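Local coordinates for uncharacterized protein (Danio rerio, PDB 5HBA) that probably serves as the trimeric globular recognition head of the complement C1q A subunit, acting in innate immunity through the complement pathway, at residues A[22-27]-A[33-38]; A[50-55]-A[102-107]; A[64-69]-A[74-79]. All coordinates share one frame; numbering follows the deposited sequence.

Contact 1 (A[22-27]-A[33-38]); sequences VTFNDK and DDFQIK
Phe24 N donates to Ile37 O at 3.1 Å, and an N-H...O angle of 175° makes this backbone hydrogen bond nearly straight. A second bond comes from a side chain: Lys27 NZ reaches Phe35 O at 2.8 Å, lying in the plane of that carbonyl. Lys27 sets out with CG anti to its own backbone N (chi1 -173°), runs straight through CD and then bends at its last two torsions, which swings the ammonium across to the 33-38 backbone.

The same ammonium carries the charged interactions. Lys27 NZ forms a longer salt bridge with Asp33 OD1 at 3.6 Å, and Asp30, at the end of strand 26-30, supplies another carboxylate; its OD2 also accepts from Phe35 N, so one carboxylate links the lysine to the 33-38 segment.

In the C1q beta sandwich these segments pass from one sheet to the other: strand 26-30 pairs with 5-10, whereas the short, weakly bonded strand 35-36 lies at an edge of the second sheet within this chain. Where strand 26-30 begins, Asn25 and Asp26 both face Leu9 in a classic beta bulge.

Apolar packing covers the inner side. Phe24 CE1 meets Phe35 CZ at 3.7 Å; their ring centroids are 5.6 Å apart and the planes stand at 77°, an oblique pairing. Val22 CG1 rests on one face of the Phe24 ring, offset toward the rim, and Phe6 packs against Phe35. Ile37 CB lies 4.0 Å from Phe24 CB. Two further van der Waals contacts are with carbonyl oxygens: Ile37 CD1 to Phe24 O, 3.5 Å, and Thr23 CG2 to Lys38 O, 3.4 Å.

Contact 2 (A[50-55]-A[102-107]); sequences YYFVFH and DKVWIE
Across the core of the beta sandwich, Phe52 and Phe54 of strand 48-59 meet Val104 and Ile106 of strand 103-109, one strand from each sheet. The spacing supports this reading: Phe52 CA and Val104 CA are 8.7 Å apart, and Phe54 CA and Ile106 CA 8.2 Å, too far for backbone pairing but right for two layers of side chains in contact. The touching parts run in nearly the same direction, 14° apart.

Phe52 and Val104 approach from opposite directions, the valine methyls landing on one face of the ring. Val104 CG1 stands over the middle of the Phe52 ring, 3.9 Å from its centroid and just 7° off the normal, a well-formed CH-pi contact. The other methyl, Val104 CG2, reaches the far end of the ring at Phe52 CZ, 3.8 Å away, so the isopropyl group spans the face from centre to rim. Phe42 meets the Phe52 ring edge-to-face, and Leu98 touches both Phe52 and Val104.

The second pair is more glancing. Phe54 CD2 meets Ile106 CG2 at 3.8 Å with the methyl oblique to the ring, and Ile106 CD1 comes within 4.2 Å of Phe54 CB. Phe54 holds CG between its backbone N and carbonyl carbon (chi1 67°), which turns the ring's CD2 side to the isoleucine. All four side chains are buried, and Leu64 and Phe126 add to the wall round Phe54.

Val53, by contrast, points away from 102-107, and it packs against Tyr51 of the second subunit and His55 of the third. Apolar side chains packed between two sheets, with a trimer interface behind one of them, typify the jelly-roll head of the C1q/TNF superfamily.

Contact 3 (A[64-69]-A[74-79]); sequences LRLKST and VSLSFC
Arg65 lies along the outer face of the sheet above Ser75 and Ser77. Its CB sits 3.7 Å from Leu76 O; CG, anti to the carbonyl carbon (chi1 -74°), passes Ser77 OG at 3.5 Å, and CD comes to 3.6 Å from Ser75 OG. The chain is extended from CG to NE, carrying the guanidinium beyond both hydroxyls, where water takes over: NE is weakly bonded to a water held by Ser75 OG, and NH2 donates at 3.0 Å to a second water bound to Ser77 OG. Phe109 adds a cation-pi contact. Cut back to an alanine, this position is likely to leave both waters without their arginine donors and Phe109 without its cation.

Lys67 NZ donates to Ser75 OG at 3.1 Å on the same face. In the backbone, Leu64 with Phe78 and Leu66 with Leu76 are antiparallel hydrogen-bonded pairs, their side chains on the opposite face from Arg65; Leu66 N to Leu76 O is 2.8 Å. Toward the turn, Ser68 OG accepts from Val74 N at 3.1 Å and also bonds Ser70 OG.

Ser77 N is hydrogen-bonded to Tyr123 OH of the third subunit. With strand axes at 164° and the Cys63-Cys79 disulfide tying the open end, this is a cross-linked antiparallel beta hairpin.

In the fold
Contacts 1 and 3 lie on opposite sides of the chain's centre, with contact 2 nearest to it. The centre of contact 2 is about 12 Å from that of contact 1 and about 8 Å from that of contact 3; the outer two centres are about 18 Å apart. Val22 N to Ile106 O, 2.7 Å, is a probable hydrogen bond joining contacts 1 and 2. Strands 103-109 and 62-68 are sheet neighbours, with Arg65 N 2.7 Å from Glu107 O, so the hairpin extends the layer that contact 2 packs. Even contacts 1 and 3 touch, through Val22 CG2 and Leu64 CD2. Contacts 2 and 3 both reach the third subunit. A sulfate, probably from the crystallisation liquor, lies about 5 Å from the Asn25 side chain.

Contact 1 (A[22-27]-A[33-38])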
loop_
_atom_site.group_PDB
_atom_site.type_symbol
_atom_site.label_atom_id
_atom_site.label_comp_id
_atom_site.label_asym_id
_atom_site.label_seq_id
_atom_site.Cartn_x
_atom_site.Cartn_y
_atom_site.Cartn_z
ATOM N N VAL A 22 -10.522 -12.489 -8.072
ATOM C CA VAL A 22 -9.360 -12.496 -8.958
ATOM C C VAL A 22 -8.557 -13.751 -8.688
ATOM O O VAL A 22 -8.255 -14.060 -7.521
ATOM C CB VAL A 22 -8.445 -11.284 -8.709
ATOM C CG1 VAL A 22 -7.207 -11.351 -9.634
ATOM C CG2 VAL A 22 -9.207 -9.983 -8.921
ATOM N N THR A 23 -8.210 -14.482 -9.745
ATOM C CA THR A 23 -7.338 -15.651 -9.597
ATOM C C THR A 23 -5.912 -15.294 -10.045
ATOM O O THR A 23 -5.707 -14.303 -10.762
ATOM C CB THR A 23 -7.893 -16.900 -10.333
ATOM O OG1 THR A 23 -7.973 -16.636 -11.736
ATOM C CG2 THR A 23 -9.301 -17.258 -9.807
ATOM N N PHE A 24 -4.929 -16.072 -9.599
ATOM C CA PHE A 24 -3.521 -15.708 -9.786
ATOM C C PHE A 24 -2.743 -16.876 -10.399
ATOM O O PHE A 24 -3.098 -18.026 -10.177
ATOM C CB PHE A 24 -2.908 -15.309 -8.435
ATOM C CG PHE A 24 -3.633 -14.164 -7.741
ATOM C CD1 PHE A 24 -4.738 -14.403 -6.940
ATOM C CD2 PHE A 24 -3.196 -12.850 -7.893
ATOM C CE1 PHE A 24 -5.407 -13.358 -6.302
ATOM C CE2 PHE A 24 -3.861 -11.792 -7.270
ATOM C CZ PHE A 24 -4.970 -12.042 -6.473
ATOM N N ASN A 25 -1.695 -16.594 -11.170
ATOM C CA ASN A 25 -0.918 -17.672 -11.798
ATOM C C ASN A 25 0.530 -17.791 -11.302
ATOM O O ASN A 25 1.316 -18.566 -11.849
ATOM C CB ASN A 25 -0.956 -17.584 -13.334
ATOM C CG ASN A 25 -0.335 -16.310 -13.864
ATOM O OD1 ASN A 25 -0.456 -15.240 -13.256
ATOM N ND2 ASN A 25 0.319 -16.407 -15.015
ATOM N N ASP A 26 0.880 -17.036 -10.261
ATOM C CA ASP A 26 2.218 -17.133 -9.677
ATOM C C ASP A 26 2.175 -16.877 -8.177
ATOM O O ASP A 26 1.664 -15.848 -7.729
ATOM C CB ASP A 26 3.179 -16.146 -10.356
ATOM C CG ASP A 26 4.637 -16.464 -10.078
ATOM O OD1 ASP A 26 4.920 -17.236 -9.131
ATOM O OD2 ASP A 26 5.504 -15.943 -10.812
ATOM N N LYS A 27 2.699 -17.818 -7.400
ATOM C CA LYS A 27 2.755 -17.655 -5.949
ATOM C C LYS A 27 4.181 -17.296 -5.534
ATOM O O LYS A 27 5.105 -18.105 -5.660
ATOM C CB LYS A 27 2.261 -18.931 -5.244
ATOM C CG LYS A 27 2.122 -18.821 -3.729
ATOM C CD LYS A 27 1.753 -20.172 -3.095
ATOM C CE LYS A 27 0.301 -20.530 -3.330
ATOM N NZ LYS A 27 -0.288 -21.282 -2.169
ATOM N N ASP A 33 0.723 -21.771 3.718
ATOM C CA ASP A 33 -0.115 -22.366 2.666
ATOM C C ASP A 33 -1.586 -21.987 2.867
ATOM O O ASP A 33 -2.472 -22.852 2.906
ATOM C CB ASP A 33 0.068 -23.894 2.613
ATOM C CG ASP A 33 -0.545 -24.523 1.366
ATOM O OD1 ASP A 33 -0.648 -23.842 0.322
ATOM O OD2 ASP A 33 -0.924 -25.711 1.428
ATOM N N ASP A 34 -1.831 -20.684 2.997
ATOM C CA ASP A 34 -3.156 -20.166 3.292
ATOM C C ASP A 34 -3.889 -19.679 2.052
ATOM O O ASP A 34 -5.087 -19.380 2.113
ATOM C CB ASP A 34 -3.040 -18.985 4.255
ATOM C CG ASP A 34 -2.801 -19.411 5.685
ATOM O OD1 ASP A 34 -3.333 -20.459 6.100
ATOM O OD2 ASP A 34 -2.087 -18.683 6.401
ATOM N N PHE A 35 -3.170 -19.555 0.942
ATOM C CA PHE A 35 -3.757 -18.998 -0.269
ATOM C C PHE A 35 -3.918 -20.022 -1.395
ATOM O O PHE A 35 -2.976 -20.740 -1.736
ATOM C CB PHE A 35 -2.922 -17.822 -0.784
ATOM C CG PHE A 35 -3.725 -16.829 -1.570
ATOM C CD1 PHE A 35 -4.045 -17.073 -2.901
ATOM C CD2 PHE A 35 -4.184 -15.665 -0.969
ATOM C CE1 PHE A 35 -4.804 -16.168 -3.620
ATOM C CE2 PHE A 35 -4.944 -14.756 -1.679
ATOM C CZ PHE A 35 -5.260 -15.009 -3.004
ATOM N N GLN A 36 -5.104 -20.062 -1.993
ATOM C CA GLN A 36 -5.329 -20.907 -3.158
ATOM C C GLN A 36 -5.425 -20.036 -4.404
ATOM O O GLN A 36 -6.420 -19.332 -4.611
ATOM C CB GLN A 36 -6.595 -21.760 -2.983
ATOM C CG GLN A 36 -6.420 -22.925 -1.993
ATOM C CD GLN A 36 -7.677 -23.782 -1.848
ATOM O OE1 GLN A 36 -8.428 -23.974 -2.808
ATOM N NE2 GLN A 36 -7.915 -24.289 -0.640
ATOM N N ILE A 37 -4.394 -20.080 -5.244
ATOM C CA ILE A 37 -4.357 -19.168 -6.377
ATOM C C ILE A 37 -5.403 -19.523 -7.430
ATOM O O ILE A 37 -5.795 -18.668 -8.220
ATOM C CB ILE A 37 -2.953 -19.066 -7.024
ATOM C CG1 ILE A 37 -2.486 -20.417 -7.554
ATOM C CG2 ILE A 37 -1.949 -18.477 -6.035
ATOM C CD1 ILE A 37 -1.155 -20.321 -8.333
ATOM N N LYS A 38 -5.867 -20.771 -7.439
ATOM C CA LYS A 38 -6.903 -21.178 -8.391
ATOM C C LYS A 38 -8.298 -20.647 -8.060
ATOM O O LYS A 38 -9.144 -20.545 -8.946
ATOM C CB LYS A 38 -6.966 -22.707 -8.524
ATOM C CG LYS A 38 -5.774 -23.334 -9.219
ATOM C CD LYS A 38 -6.081 -24.803 -9.547
ATOM C CE LYS A 38 -4.817 -25.612 -9.771
ATOM N NZ LYS A 38 -5.136 -27.069 -9.893
#

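Contact 2 (A[50-55]-A[102-107])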
loop_
_atom_site.group_PDB
_atom_site.type_symbol
_atom_site.label_atom_id
_atom_site.label_comp_id
_atom_site.label_asym_id
_atom_site.label_seq_id
_atom_site.Cartn_x
_atom_site.Cartn_y
_atom_site.Cartn_z
ATOM N N TYR A 50 -5.062 -9.268 10.695
ATOM C CA TYR A 50 -4.237 -9.411 9.500
ATOM C C TYR A 50 -4.092 -8.096 8.755
ATOM O O TYR A 50 -4.963 -7.234 8.851
ATOM C CB TYR A 50 -4.893 -10.412 8.548
ATOM C CG TYR A 50 -4.728 -11.860 8.939
ATOM C CD1 TYR A 50 -5.533 -12.434 9.915
ATOM C CD2 TYR A 50 -3.775 -12.657 8.312
ATOM C CE1 TYR A 50 -5.384 -13.769 10.266
ATOM C CE2 TYR A 50 -3.618 -13.986 8.651
ATOM C CZ TYR A 50 -4.424 -14.536 9.631
ATOM O OH TYR A 50 -4.256 -15.862 9.955
ATOM N N TYR A 51 -3.013 -7.958 7.986
ATOM C CA TYR A 51 -2.931 -6.874 7.015
ATOM C C TYR A 51 -3.039 -7.427 5.593
ATOM O O TYR A 51 -2.384 -8.418 5.247
ATOM C CB TYR A 51 -1.631 -6.070 7.179
ATOM C CG TYR A 51 -1.489 -4.955 6.166
ATOM C CD1 TYR A 51 -2.359 -3.874 6.178
ATOM C CD2 TYR A 51 -0.504 -4.997 5.186
ATOM C CE1 TYR A 51 -2.247 -2.861 5.255
ATOM C CE2 TYR A 51 -0.378 -3.983 4.258
ATOM C CZ TYR A 51 -1.250 -2.918 4.303
ATOM O OH TYR A 51 -1.138 -1.914 3.382
ATOM N N PHE A 52 -3.868 -6.785 4.775
ATOM C CA PHE A 52 -4.008 -7.152 3.364
ATOM C C PHE A 52 -3.789 -5.912 2.495
ATOM O O PHE A 52 -4.200 -4.810 2.865
ATOM C CB PHE A 52 -5.413 -7.700 3.086
ATOM C CG PHE A 52 -5.699 -9.016 3.747
ATOM C CD1 PHE A 52 -5.394 -10.214 3.105
ATOM C CD2 PHE A 52 -6.301 -9.064 4.999
ATOM C CE1 PHE A 52 -5.672 -11.441 3.716
ATOM C CE2 PHE A 52 -6.578 -10.281 5.610
ATOM C CZ PHE A 52 -6.255 -11.469 4.970
ATOM N N VAL A 53 -3.159 -6.095 1.340
ATOM C CA VAL A 53 -2.944 -4.992 0.405
ATOM C C VAL A 53 -2.822 -5.552 -1.006
ATOM O O VAL A 53 -2.277 -6.646 -1.209
ATOM C CB VAL A 53 -1.698 -4.140 0.791
ATOM C CG1 VAL A 53 -0.402 -4.906 0.543
ATOM C CG2 VAL A 53 -1.673 -2.814 0.023
ATOM N N PHE A 54 -3.365 -4.826 -1.979
ATOM C CA PHE A 54 -3.204 -5.220 -3.372
ATOM C C PHE A 54 -2.714 -4.053 -4.230
ATOM O O PHE A 54 -2.897 -2.883 -3.867
ATOM C CB PHE A 54 -4.518 -5.776 -3.937
ATOM C CG PHE A 54 -5.607 -4.753 -4.045
ATOM C CD1 PHE A 54 -5.724 -3.961 -5.182
ATOM C CD2 PHE A 54 -6.507 -4.573 -3.010
ATOM C CE1 PHE A 54 -6.706 -3.003 -5.284
ATOM C CE2 PHE A 54 -7.511 -3.602 -3.103
ATOM C CZ PHE A 54 -7.609 -2.826 -4.246
ATOM N N HIS A 55 -2.112 -4.381 -5.371
ATOM C CA HIS A 55 -1.693 -3.374 -6.355
ATOM C C HIS A 55 -2.055 -3.928 -7.723
ATOM O O HIS A 55 -1.591 -5.016 -8.107
ATOM C CB HIS A 55 -0.176 -3.118 -6.306
ATOM C CG HIS A 55 0.368 -2.912 -4.930
ATOM N ND1 HIS A 55 0.261 -1.726 -4.238
ATOM C CD2 HIS A 55 1.071 -3.754 -4.116
ATOM C CE1 HIS A 55 0.839 -1.843 -3.067
ATOM N NE2 HIS A 55 1.334 -3.056 -2.954
ATOM N N ASP A 102 -12.727 -17.855 7.768
ATOM C CA ASP A 102 -13.061 -16.636 7.021
ATOM C C ASP A 102 -12.223 -16.543 5.748
ATOM O O ASP A 102 -11.045 -16.915 5.737
ATOM C CB ASP A 102 -12.831 -15.370 7.861
ATOM C CG ASP A 102 -13.820 -15.224 8.992
ATOM O OD1 ASP A 102 -14.844 -15.947 8.992
ATOM O OD2 ASP A 102 -13.575 -14.372 9.882
ATOM N N LYS A 103 -12.829 -16.048 4.672
ATOM C CA LYS A 103 -12.116 -15.920 3.405
ATOM C C LYS A 103 -11.918 -14.447 3.062
ATOM O O LYS A 103 -12.746 -13.613 3.434
ATOM C CB LYS A 103 -12.881 -16.639 2.290
ATOM C CG LYS A 103 -12.942 -18.155 2.493
ATOM C CD LYS A 103 -13.726 -18.859 1.393
ATOM C CE LYS A 103 -13.775 -20.366 1.640
ATOM N NZ LYS A 103 -12.437 -21.041 1.474
ATOM N N VAL A 104 -10.811 -14.125 2.390
ATOM C CA VAL A 104 -10.550 -12.749 1.949
ATOM C C VAL A 104 -10.088 -12.782 0.501
ATOM O O VAL A 104 -9.317 -13.671 0.100
ATOM C CB VAL A 104 -9.503 -12.039 2.836
ATOM C CG1 VAL A 104 -9.280 -10.595 2.368
ATOM C CG2 VAL A 104 -9.949 -12.041 4.301
ATOM N N TRP A 105 -10.574 -11.836 -0.298
ATOM C CA TRP A 105 -10.203 -11.823 -1.705
ATOM C C TRP A 105 -10.374 -10.439 -2.308
ATOM O O TRP A 105 -10.886 -9.522 -1.653
ATOM C CB TRP A 105 -11.014 -12.871 -2.481
ATOM C CG TRP A 105 -12.497 -12.556 -2.666
ATOM C CD1 TRP A 105 -13.077 -12.036 -3.788
ATOM C CD2 TRP A 105 -13.573 -12.785 -1.732
ATOM N NE1 TRP A 105 -14.438 -11.911 -3.609
ATOM C CE2 TRP A 105 -14.771 -12.367 -2.351
ATOM C CE3 TRP A 105 -13.646 -13.299 -0.429
ATOM C CZ2 TRP A 105 -16.018 -12.437 -1.730
ATOM C CZ3 TRP A 105 -14.889 -13.366 0.199
ATOM C CH2 TRP A 105 -16.058 -12.943 -0.456
ATOM N N ILE A 106 -10.016 -10.321 -3.562
ATOM C CA ILE A 106 -10.329 -9.203 -4.386
ATOM C C ILE A 106 -11.090 -9.621 -5.594
ATOM O O ILE A 106 -10.983 -10.673 -6.094
ATOM C CB ILE A 106 -9.100 -8.388 -4.780
ATOM C CG1 ILE A 106 -8.103 -9.223 -5.595
ATOM C CG2 ILE A 106 -8.457 -7.829 -3.547
ATOM C CD1 ILE A 106 -6.856 -8.506 -6.042
ATOM N N GLU A 107 -11.821 -8.679 -6.071
ATOM C CA GLU A 107 -12.925 -8.755 -7.015
ATOM C C GLU A 107 -13.029 -7.456 -7.822
ATOM O O GLU A 107 -13.033 -6.347 -7.256
ATOM C CB GLU A 107 -14.219 -9.124 -6.264
ATOM C CG GLU A 107 -15.450 -9.315 -7.084
ATOM C CD GLU A 107 -16.643 -9.724 -6.220
ATOM O OE1 GLU A 107 -16.486 -9.814 -4.977
ATOM O OE2 GLU A 107 -17.735 -9.944 -6.779
#

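Contact 3 (A[64-69]-A[74-79])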
loop_
_atom_site.group_PDB
_atom_site.type_symbol
_atom_site.label_atom_id
_atom_site.label_comp_id
_atom_site.label_asym_id
_atom_site.label_seq_id
_atom_site.Cartn_x
_atom_site.Cartn_y
_atom_site.Cartn_z
ATOM N N LEU A 64 -11.799 -2.189 -7.977
ATOM C CA LEU A 64 -11.635 -3.435 -7.245
ATOM C C LEU A 64 -12.208 -3.320 -5.844
ATOM O O LEU A 64 -12.121 -2.260 -5.194
ATOM C CB LEU A 64 -10.158 -3.834 -7.184
ATOM C CG LEU A 64 -9.555 -4.398 -8.475
ATOM C CD1 LEU A 64 -8.079 -4.145 -8.498
ATOM C CD2 LEU A 64 -9.799 -5.913 -8.581
ATOM N N ARG A 65 -12.818 -4.406 -5.378
ATOM C CA ARG A 65 -13.288 -4.464 -4.005
ATOM C C ARG A 65 -12.410 -5.417 -3.224
ATOM O O ARG A 65 -12.026 -6.472 -3.734
ATOM C CB ARG A 65 -14.735 -4.964 -3.947
ATOM C CG ARG A 65 -15.759 -3.961 -4.390
ATOM C CD ARG A 65 -17.179 -4.384 -3.975
ATOM N NE ARG A 65 -18.151 -3.388 -4.422
ATOM C CZ ARG A 65 -18.856 -3.490 -5.544
ATOM N NH1 ARG A 65 -18.720 -4.556 -6.319
ATOM N NH2 ARG A 65 -19.708 -2.533 -5.886
ATOM N N LEU A 66 -12.076 -5.049 -1.992
ATOM C CA LEU A 66 -11.514 -6.027 -1.062
ATOM C C LEU A 66 -12.681 -6.576 -0.253
ATOM O O LEU A 66 -13.436 -5.805 0.354
ATOM C CB LEU A 66 -10.485 -5.376 -0.134
ATOM C CG LEU A 66 -9.891 -6.251 0.972
ATOM C CD1 LEU A 66 -8.903 -7.297 0.379
ATOM C CD2 LEU A 66 -9.200 -5.361 1.990
ATOM N N LYS A 67 -12.844 -7.896 -0.247
ATOM C CA LYS A 67 -14.017 -8.510 0.376
ATOM C C LYS A 67 -13.635 -9.605 1.373
ATOM O O LYS A 67 -12.541 -10.167 1.292
ATOM C CB LYS A 67 -14.957 -9.091 -0.699
ATOM C CG LYS A 67 -15.672 -8.043 -1.572
ATOM C CD LYS A 67 -16.728 -8.678 -2.489
ATOM C CE LYS A 67 -18.098 -8.829 -1.807
ATOM N NZ LYS A 67 -18.771 -7.500 -1.601
ATOM N N SER A 68 -14.533 -9.905 2.316
ATOM C CA SER A 68 -14.341 -11.031 3.241
ATOM C C SER A 68 -15.667 -11.727 3.566
ATOM O O SER A 68 -16.738 -11.127 3.431
ATOM C CB SER A 68 -13.737 -10.555 4.565
ATOM O OG SER A 68 -14.715 -9.871 5.338
ATOM N N THR A 69 -15.595 -12.982 4.015
ATOM C CA THR A 69 -16.783 -13.655 4.542
ATOM C C THR A 69 -16.812 -13.598 6.062
ATOM O O THR A 69 -17.545 -14.355 6.695
ATOM C CB THR A 69 -16.867 -15.136 4.127
ATOM O OG1 THR A 69 -15.646 -15.805 4.469
ATOM C CG2 THR A 69 -17.124 -15.267 2.632
ATOM N N VAL A 74 -16.666 -7.497 5.183
ATOM C CA VAL A 74 -15.953 -6.330 4.703
ATOM C C VAL A 74 -16.206 -6.196 3.220
ATOM O O VAL A 74 -16.188 -7.189 2.485
ATOM C CB VAL A 74 -14.439 -6.449 4.968
ATOM C CG1 VAL A 74 -13.661 -5.334 4.260
ATOM C CG2 VAL A 74 -14.180 -6.418 6.460
ATOM N N SER A 75 -16.460 -4.967 2.782
ATOM C CA SER A 75 -16.536 -4.663 1.356
ATOM C C SER A 75 -15.995 -3.252 1.138
ATOM O O SER A 75 -16.700 -2.266 1.378
ATOM C CB SER A 75 -17.986 -4.778 0.869
ATOM O OG SER A 75 -18.063 -4.660 -0.539
ATOM N N LEU A 76 -14.729 -3.151 0.729
ATOM C CA LEU A 76 -14.097 -1.842 0.516
ATOM C C LEU A 76 -13.770 -1.666 -0.961
ATOM O O LEU A 76 -13.171 -2.557 -1.572
ATOM C CB LEU A 76 -12.810 -1.717 1.340
ATOM C CG LEU A 76 -12.935 -1.831 2.854
ATOM C CD1 LEU A 76 -11.557 -1.935 3.450
ATOM C CD2 LEU A 76 -13.684 -0.610 3.426
ATOM N N SER A 77 -14.137 -0.518 -1.523
ATOM C CA SER A 77 -13.943 -0.246 -2.951
ATOM C C SER A 77 -12.789 0.721 -3.209
ATOM O O SER A 77 -12.599 1.707 -2.486
ATOM C CB SER A 77 -15.229 0.338 -3.568
ATOM O OG SER A 77 -16.301 -0.589 -3.480
ATOM N N PHE A 78 -12.035 0.448 -4.264
ATOM C CA PHE A 78 -10.932 1.304 -4.666
ATOM C C PHE A 78 -11.010 1.443 -6.173
ATOM O O PHE A 78 -10.876 0.451 -6.882
ATOM C CB PHE A 78 -9.597 0.676 -4.249
ATOM C CG PHE A 78 -9.492 0.426 -2.769
ATOM C CD1 PHE A 78 -9.072 1.436 -1.901
ATOM C CD2 PHE A 78 -9.850 -0.802 -2.236
ATOM C CE1 PHE A 78 -9.002 1.205 -0.518
ATOM C CE2 PHE A 78 -9.776 -1.041 -0.863
ATOM C CZ PHE A 78 -9.355 -0.037 -0.008
ATOM N N CYS A 79 -11.246 2.669 -6.642
ATOM C CA CYS A 79 -11.536 2.936 -8.052
ATOM C C CYS A 79 -10.642 4.023 -8.670
ATOM O O CYS A 79 -10.503 5.127 -8.119
ATOM C CB CYS A 79 -12.996 3.393 -8.212
ATOM S SG CYS A 79 -14.283 2.135 -8.148
HETATM O O HOH W 1 -18.402 -0.142 -4.700
HETATM O O HOH W 2 -18.735 -2.291 -1.652
#